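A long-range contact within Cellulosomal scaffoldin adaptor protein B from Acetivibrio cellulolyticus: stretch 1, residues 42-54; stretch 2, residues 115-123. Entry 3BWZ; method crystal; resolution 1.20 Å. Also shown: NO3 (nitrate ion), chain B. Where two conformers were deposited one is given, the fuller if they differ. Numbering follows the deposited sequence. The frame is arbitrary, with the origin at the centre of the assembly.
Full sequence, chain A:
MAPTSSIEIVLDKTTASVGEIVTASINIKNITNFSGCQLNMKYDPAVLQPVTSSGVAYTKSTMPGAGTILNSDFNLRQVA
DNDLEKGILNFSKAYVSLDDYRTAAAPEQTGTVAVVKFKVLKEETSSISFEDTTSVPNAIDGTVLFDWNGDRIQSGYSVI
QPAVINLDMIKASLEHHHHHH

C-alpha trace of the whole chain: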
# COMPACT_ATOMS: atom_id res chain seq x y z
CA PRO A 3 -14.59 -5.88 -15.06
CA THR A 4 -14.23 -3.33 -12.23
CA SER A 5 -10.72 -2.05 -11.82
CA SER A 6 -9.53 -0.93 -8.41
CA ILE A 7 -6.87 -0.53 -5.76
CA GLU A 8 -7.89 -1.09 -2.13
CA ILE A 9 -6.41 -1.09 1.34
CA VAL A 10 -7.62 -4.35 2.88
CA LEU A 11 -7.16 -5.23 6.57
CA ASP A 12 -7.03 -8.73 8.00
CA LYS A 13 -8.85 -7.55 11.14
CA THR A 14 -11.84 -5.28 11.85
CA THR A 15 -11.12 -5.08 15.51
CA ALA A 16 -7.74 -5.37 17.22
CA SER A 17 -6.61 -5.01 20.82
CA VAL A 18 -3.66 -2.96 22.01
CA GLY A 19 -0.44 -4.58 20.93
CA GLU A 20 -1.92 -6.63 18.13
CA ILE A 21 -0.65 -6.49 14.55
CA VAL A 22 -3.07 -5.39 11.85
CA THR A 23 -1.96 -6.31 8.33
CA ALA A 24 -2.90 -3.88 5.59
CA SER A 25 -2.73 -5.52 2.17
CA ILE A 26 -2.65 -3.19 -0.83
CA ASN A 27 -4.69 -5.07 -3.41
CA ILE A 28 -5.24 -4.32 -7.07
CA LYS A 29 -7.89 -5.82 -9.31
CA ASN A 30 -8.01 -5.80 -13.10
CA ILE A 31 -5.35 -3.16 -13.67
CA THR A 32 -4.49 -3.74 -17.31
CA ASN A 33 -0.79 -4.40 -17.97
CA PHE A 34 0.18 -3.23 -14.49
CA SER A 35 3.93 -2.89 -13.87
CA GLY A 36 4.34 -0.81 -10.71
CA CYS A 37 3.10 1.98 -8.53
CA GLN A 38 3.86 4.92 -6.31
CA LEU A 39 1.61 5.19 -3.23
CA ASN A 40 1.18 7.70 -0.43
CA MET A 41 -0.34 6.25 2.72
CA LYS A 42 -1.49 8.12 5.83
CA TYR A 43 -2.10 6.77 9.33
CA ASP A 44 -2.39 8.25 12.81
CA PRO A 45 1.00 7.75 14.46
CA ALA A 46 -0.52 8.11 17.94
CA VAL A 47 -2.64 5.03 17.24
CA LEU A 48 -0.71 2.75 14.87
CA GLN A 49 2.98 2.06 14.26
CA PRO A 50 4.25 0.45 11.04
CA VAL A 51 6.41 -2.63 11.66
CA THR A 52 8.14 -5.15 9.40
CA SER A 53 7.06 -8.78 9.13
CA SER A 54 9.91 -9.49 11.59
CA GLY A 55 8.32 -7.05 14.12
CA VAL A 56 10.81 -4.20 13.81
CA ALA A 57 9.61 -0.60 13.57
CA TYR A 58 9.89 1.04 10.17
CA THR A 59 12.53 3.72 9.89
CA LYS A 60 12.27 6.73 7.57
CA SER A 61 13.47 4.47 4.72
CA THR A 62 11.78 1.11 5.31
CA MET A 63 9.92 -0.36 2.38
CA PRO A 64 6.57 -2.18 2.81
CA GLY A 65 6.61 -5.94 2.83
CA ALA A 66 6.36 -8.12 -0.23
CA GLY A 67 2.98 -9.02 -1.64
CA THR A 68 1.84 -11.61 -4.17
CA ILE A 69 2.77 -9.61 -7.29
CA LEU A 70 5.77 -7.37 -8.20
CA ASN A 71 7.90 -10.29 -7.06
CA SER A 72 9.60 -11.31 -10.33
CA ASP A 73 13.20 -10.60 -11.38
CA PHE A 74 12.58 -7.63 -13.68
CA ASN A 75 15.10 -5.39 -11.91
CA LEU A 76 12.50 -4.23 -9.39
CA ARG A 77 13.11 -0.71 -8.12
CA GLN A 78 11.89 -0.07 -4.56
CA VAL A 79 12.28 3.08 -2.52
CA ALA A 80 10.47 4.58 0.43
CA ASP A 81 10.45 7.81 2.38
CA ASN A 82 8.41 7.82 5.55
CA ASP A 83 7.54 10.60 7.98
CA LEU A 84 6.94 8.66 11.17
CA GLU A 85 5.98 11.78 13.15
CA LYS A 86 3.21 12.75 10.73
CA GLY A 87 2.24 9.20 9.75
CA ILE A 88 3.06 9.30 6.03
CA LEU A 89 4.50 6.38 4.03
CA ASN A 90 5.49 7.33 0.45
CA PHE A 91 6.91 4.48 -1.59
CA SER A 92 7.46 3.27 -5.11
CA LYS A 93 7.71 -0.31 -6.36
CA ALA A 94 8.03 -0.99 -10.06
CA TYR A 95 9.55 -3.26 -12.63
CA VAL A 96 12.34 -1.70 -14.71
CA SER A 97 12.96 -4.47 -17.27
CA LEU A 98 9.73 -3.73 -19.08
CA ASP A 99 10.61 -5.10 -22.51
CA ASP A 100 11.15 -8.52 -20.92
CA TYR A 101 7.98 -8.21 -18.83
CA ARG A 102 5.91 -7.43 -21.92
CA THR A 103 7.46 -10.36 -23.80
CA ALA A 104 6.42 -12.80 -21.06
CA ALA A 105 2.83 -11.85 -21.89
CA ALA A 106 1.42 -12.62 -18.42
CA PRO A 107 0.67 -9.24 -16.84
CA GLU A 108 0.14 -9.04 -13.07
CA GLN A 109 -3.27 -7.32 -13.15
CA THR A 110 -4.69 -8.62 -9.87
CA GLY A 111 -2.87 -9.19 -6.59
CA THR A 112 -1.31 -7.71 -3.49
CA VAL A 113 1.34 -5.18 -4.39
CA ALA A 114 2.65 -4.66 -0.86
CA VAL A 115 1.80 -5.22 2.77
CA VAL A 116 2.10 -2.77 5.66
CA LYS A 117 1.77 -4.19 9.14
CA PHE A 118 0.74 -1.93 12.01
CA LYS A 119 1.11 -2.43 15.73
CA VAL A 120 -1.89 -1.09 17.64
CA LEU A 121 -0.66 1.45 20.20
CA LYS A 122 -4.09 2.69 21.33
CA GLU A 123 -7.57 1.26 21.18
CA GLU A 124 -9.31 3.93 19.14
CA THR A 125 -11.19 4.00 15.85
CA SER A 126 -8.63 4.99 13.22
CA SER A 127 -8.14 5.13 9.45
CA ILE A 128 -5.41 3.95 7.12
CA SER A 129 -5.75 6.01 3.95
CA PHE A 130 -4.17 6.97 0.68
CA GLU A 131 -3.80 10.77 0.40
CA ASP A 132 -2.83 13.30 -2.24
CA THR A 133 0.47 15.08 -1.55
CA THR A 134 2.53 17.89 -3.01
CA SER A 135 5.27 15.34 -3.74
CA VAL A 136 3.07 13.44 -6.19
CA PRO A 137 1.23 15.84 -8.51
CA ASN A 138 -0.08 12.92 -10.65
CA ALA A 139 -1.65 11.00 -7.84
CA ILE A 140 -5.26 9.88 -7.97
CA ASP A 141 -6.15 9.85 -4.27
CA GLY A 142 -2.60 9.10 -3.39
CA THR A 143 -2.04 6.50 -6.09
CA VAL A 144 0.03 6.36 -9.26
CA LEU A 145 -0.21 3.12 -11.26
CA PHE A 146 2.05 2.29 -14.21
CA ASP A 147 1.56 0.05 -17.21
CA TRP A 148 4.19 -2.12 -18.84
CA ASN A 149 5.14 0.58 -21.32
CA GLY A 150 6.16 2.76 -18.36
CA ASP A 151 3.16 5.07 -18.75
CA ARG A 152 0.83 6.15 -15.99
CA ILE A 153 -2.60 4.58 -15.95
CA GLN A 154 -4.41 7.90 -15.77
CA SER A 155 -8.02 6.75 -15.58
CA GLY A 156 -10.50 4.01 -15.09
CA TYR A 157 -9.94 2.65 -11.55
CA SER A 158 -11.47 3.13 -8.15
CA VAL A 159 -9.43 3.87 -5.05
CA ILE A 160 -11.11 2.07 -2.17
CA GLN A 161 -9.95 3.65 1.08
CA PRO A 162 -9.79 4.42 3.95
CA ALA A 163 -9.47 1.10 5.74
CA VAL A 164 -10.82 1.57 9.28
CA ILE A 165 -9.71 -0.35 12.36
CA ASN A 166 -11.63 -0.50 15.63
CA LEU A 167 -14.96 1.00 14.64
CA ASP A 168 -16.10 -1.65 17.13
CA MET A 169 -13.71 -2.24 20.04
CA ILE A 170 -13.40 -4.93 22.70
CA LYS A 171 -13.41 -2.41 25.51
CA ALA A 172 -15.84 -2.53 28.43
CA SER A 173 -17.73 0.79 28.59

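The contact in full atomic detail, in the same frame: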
# COMPACT_ATOMS: atom_id res chain seq x y z
N LYS A 42 -1.38 7.32 4.62
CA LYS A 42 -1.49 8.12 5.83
C LYS A 42 -2.13 7.30 6.94
O LYS A 42 -3.10 6.59 6.73
CB LYS A 42 -2.33 9.37 5.55
CG LYS A 42 -2.54 10.32 6.71
CD LYS A 42 -1.30 11.13 7.02
CE LYS A 42 -1.50 12.03 8.22
NZ LYS A 42 -1.64 11.26 9.48
N TYR A 43 -1.56 7.42 8.12
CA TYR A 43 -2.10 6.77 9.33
C TYR A 43 -1.88 7.71 10.49
O TYR A 43 -1.12 8.69 10.38
CB TYR A 43 -1.45 5.39 9.57
CG TYR A 43 0.02 5.48 9.85
CD1 TYR A 43 0.51 5.52 11.15
CD2 TYR A 43 0.93 5.60 8.82
CE1 TYR A 43 1.85 5.66 11.41
CE2 TYR A 43 2.29 5.74 9.07
CZ TYR A 43 2.75 5.78 10.36
OH TYR A 43 4.10 5.96 10.59
N ASP A 44 -2.52 7.42 11.62
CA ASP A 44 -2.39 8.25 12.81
C ASP A 44 -1.29 7.66 13.67
O ASP A 44 -1.45 6.59 14.22
CB ASP A 44 -3.72 8.29 13.59
CG ASP A 44 -3.66 9.17 14.81
OD1 ASP A 44 -2.54 9.51 15.26
OD2 ASP A 44 -4.75 9.53 15.31
N PRO A 45 -0.14 8.35 13.78
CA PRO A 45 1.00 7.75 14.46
C PRO A 45 0.85 7.70 15.98
O PRO A 45 1.67 7.07 16.63
CB PRO A 45 2.15 8.67 14.06
CG PRO A 45 1.50 10.00 13.85
CD PRO A 45 0.17 9.69 13.24
N ALA A 46 -0.19 8.31 16.52
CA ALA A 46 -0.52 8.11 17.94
C ALA A 46 -1.19 6.76 18.16
O ALA A 46 -1.21 6.26 19.28
CB ALA A 46 -1.42 9.23 18.48
N VAL A 47 -1.79 6.22 17.11
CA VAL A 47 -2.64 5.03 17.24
C VAL A 47 -2.00 3.77 16.70
O VAL A 47 -2.16 2.71 17.28
CB VAL A 47 -4.01 5.29 16.59
CG1 VAL A 47 -4.92 4.06 16.73
CG2 VAL A 47 -4.69 6.50 17.23
N LEU A 48 -1.30 3.89 15.57
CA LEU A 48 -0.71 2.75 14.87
C LEU A 48 0.75 3.02 14.60
O LEU A 48 1.13 4.17 14.33
CB LEU A 48 -1.41 2.52 13.52
CG LEU A 48 -2.91 2.20 13.56
CD1 LEU A 48 -3.42 2.04 12.13
CD2 LEU A 48 -3.24 0.97 14.42
N GLN A 49 1.55 1.95 14.58
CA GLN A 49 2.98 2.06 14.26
C GLN A 49 3.34 1.02 13.21
O GLN A 49 3.14 -0.17 13.44
CB GLN A 49 3.83 1.79 15.49
CG GLN A 49 5.32 1.82 15.22
CD GLN A 49 6.18 1.49 16.41
OE1 GLN A 49 7.28 2.07 16.60
NE2 GLN A 49 5.70 0.62 17.22
N PRO A 50 3.90 1.44 12.05
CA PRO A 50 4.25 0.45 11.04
C PRO A 50 5.47 -0.36 11.48
O PRO A 50 6.48 0.20 11.96
CB PRO A 50 4.53 1.31 9.80
CG PRO A 50 4.95 2.61 10.33
CD PRO A 50 4.19 2.81 11.60
N VAL A 51 5.39 -1.67 11.28
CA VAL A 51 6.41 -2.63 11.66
C VAL A 51 6.61 -3.61 10.51
O VAL A 51 5.69 -3.91 9.75
CB VAL A 51 6.05 -3.39 12.95
CG1 VAL A 51 5.97 -2.41 14.12
CG2 VAL A 51 4.76 -4.20 12.79
N THR A 52 7.83 -4.12 10.39
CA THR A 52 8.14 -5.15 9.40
C THR A 52 7.51 -6.48 9.79
O THR A 52 7.02 -6.68 10.90
CB THR A 52 9.65 -5.32 9.25
OG1 THR A 52 10.15 -5.96 10.44
CG2 THR A 52 10.35 -3.99 8.98
N SER A 53 7.55 -7.43 8.87
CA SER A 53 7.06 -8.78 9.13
C SER A 53 7.87 -9.47 10.23
O SER A 53 7.39 -10.42 10.84
CB SER A 53 7.04 -9.60 7.81
OG SER A 53 8.38 -9.86 7.51
N SER A 54 9.09 -9.00 10.48
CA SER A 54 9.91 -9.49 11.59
C SER A 54 9.62 -8.76 12.91
O SER A 54 10.21 -9.09 13.93
CB SER A 54 11.39 -9.36 11.24
OG SER A 54 11.68 -10.15 10.09
N VAL A 115 2.46 -5.06 1.50
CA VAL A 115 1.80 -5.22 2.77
C VAL A 115 2.45 -4.27 3.78
O VAL A 115 3.68 -4.17 3.85
CB VAL A 115 1.96 -6.67 3.23
CG1 VAL A 115 1.47 -6.90 4.61
CG2 VAL A 115 1.25 -7.60 2.28
N VAL A 116 1.62 -3.58 4.54
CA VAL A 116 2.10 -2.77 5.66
C VAL A 116 1.43 -3.29 6.91
O VAL A 116 0.21 -3.27 7.03
CB VAL A 116 1.82 -1.25 5.49
CG1 VAL A 116 2.39 -0.49 6.71
CG2 VAL A 116 2.42 -0.75 4.20
N LYS A 117 2.25 -3.75 7.86
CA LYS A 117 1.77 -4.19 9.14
C LYS A 117 1.85 -3.04 10.14
O LYS A 117 2.82 -2.29 10.16
CB LYS A 117 2.59 -5.38 9.61
CG LYS A 117 2.29 -6.61 8.77
CD LYS A 117 3.26 -7.74 9.05
CE LYS A 117 2.87 -8.99 8.33
NZ LYS A 117 1.71 -9.66 8.97
N PHE A 118 0.84 -2.95 10.98
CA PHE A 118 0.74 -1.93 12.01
C PHE A 118 0.53 -2.54 13.37
O PHE A 118 -0.38 -3.35 13.56
CB PHE A 118 -0.41 -0.95 11.73
CG PHE A 118 -0.23 -0.09 10.52
CD1 PHE A 118 -0.79 -0.45 9.30
CD2 PHE A 118 0.47 1.10 10.60
CE1 PHE A 118 -0.63 0.36 8.20
CE2 PHE A 118 0.62 1.91 9.50
CZ PHE A 118 0.06 1.54 8.31
N LYS A 119 1.34 -2.12 14.33
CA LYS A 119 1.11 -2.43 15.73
C LYS A 119 0.12 -1.43 16.31
O LYS A 119 0.26 -0.22 16.11
CB LYS A 119 2.44 -2.37 16.48
CG LYS A 119 2.52 -2.64 17.97
CD LYS A 119 3.85 -2.05 18.58
CE LYS A 119 5.13 -2.53 17.89
NZ LYS A 119 6.36 -1.79 18.39
N VAL A 120 -0.88 -1.93 17.03
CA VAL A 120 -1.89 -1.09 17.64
C VAL A 120 -1.37 -0.54 18.97
O VAL A 120 -1.16 -1.28 19.93
CB VAL A 120 -3.21 -1.87 17.87
CG1 VAL A 120 -4.24 -0.99 18.56
CG2 VAL A 120 -3.73 -2.42 16.53
N LEU A 121 -1.15 0.77 18.99
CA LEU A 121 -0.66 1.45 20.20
C LEU A 121 -1.79 1.81 21.16
O LEU A 121 -1.61 1.77 22.38
CB LEU A 121 0.07 2.75 19.83
CG LEU A 121 1.24 2.59 18.85
CD1 LEU A 121 1.91 3.95 18.56
CD2 LEU A 121 2.25 1.55 19.33
N LYS A 122 -2.93 2.21 20.58
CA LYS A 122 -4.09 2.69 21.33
C LYS A 122 -5.35 2.11 20.74
O LYS A 122 -5.44 1.97 19.52
CB LYS A 122 -4.20 4.23 21.28
CG LYS A 122 -2.99 4.95 21.78
CD LYS A 122 -3.20 6.46 21.82
CE LYS A 122 -4.15 6.91 22.92
NZ LYS A 122 -3.62 6.58 24.27
N GLU A 123 -6.30 1.79 21.59
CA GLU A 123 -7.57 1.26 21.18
C GLU A 123 -8.54 2.39 20.87
O GLU A 123 -9.20 2.92 21.75
CB GLU A 123 -8.10 0.35 22.28
CG GLU A 123 -9.29 -0.50 21.91
CD GLU A 123 -8.97 -1.64 21.02
OE1 GLU A 123 -9.90 -2.36 20.62
OE2 GLU A 123 -7.78 -1.82 20.67
N NO3 B . 8.85 -9.13 3.89
O1 NO3 B . 7.77 -9.86 4.38
O2 NO3 B . 9.60 -8.38 4.79
O3 NO3 B . 8.88 -8.82 2.51
O HOH W 1 5.08 -4.18 7.13

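Two antiparallel segments, distant in sequence, meet here as neighbouring strands, and the contact follows a simple rule: backbone bonds set the register while side chains alternate between a buried apolar face and a more polar one. Together the two stretches bury 776 Å².

Val115 lies beyond the reach of stretch 1. Val116 makes the first touch, a light one, with its CG1 4.2 Å from Pro50 CB.

At Lys117 the backbone begins to pair. Its carbonyl accepts a hydrogen bond from the amide of Val51 (Val51 N to Lys117 O, 2.9 Å) and also receives the CA-H of Pro50 (Pro50 CA to Lys117 O, 3.2 Å). The return bond is not made directly: one water accepts from Lys117 N at 3.0 Å and donates to Val51 O at 2.7 Å, bridging the strands where they loosen. The aliphatic part of the lysine still earns its place, CB lying 4.0 Å from Val51 CG2 and CD 3.9 Å from Ser53 CA, while its ammonium is satisfied elsewhere in the structure.

Phe118 gives up more surface to the partner than any other residue of stretch 2. Its chi1 of -67° (m) sets the ring among Tyr43, Leu48 and Pro50. Leu48 CD1 lies over one face; Phe118 CE2 in turn sits over a face of the Tyr43 ring, 3.6 Å from Tyr43 CG, the two ring planes inclined at 55°. Pro50 CB is 4.0 Å from Phe118 CE2. Proline has no amide hydrogen to offer, and it falls in a non-hydrogen-bonded pair opposite Phe118, a position that asks for none across this contact.

Lys119 and Gln49 form the reciprocal pair: Lys119 N donates to Gln49 O at 2.8 Å, and Gln49 N to Lys119 O at 3.0 Å. Their side chains share the other face with those of Val51 and Lys117, and Lys119 CE packs 3.9 Å from Val51 CG1.

Val120 returns to the face of Phe118 and Leu48, its CG2 4.0 Å from Leu48 CD2, and so continues the apolar side.

Past the strand, Val47 O gathers two successive amides. Leu121 N donates to it at 2.8 Å, and Lys122 N makes a weak bond to the same Val47 O at 3.4 Å. Leu121 CD1 also approaches Pro45 O at 3.7 Å, while Lys122 lays its chain against the loop, with CD 3.2 Å from Ala46 O. Glu123, its CA-to-CB bond pointing away, leaves the contact.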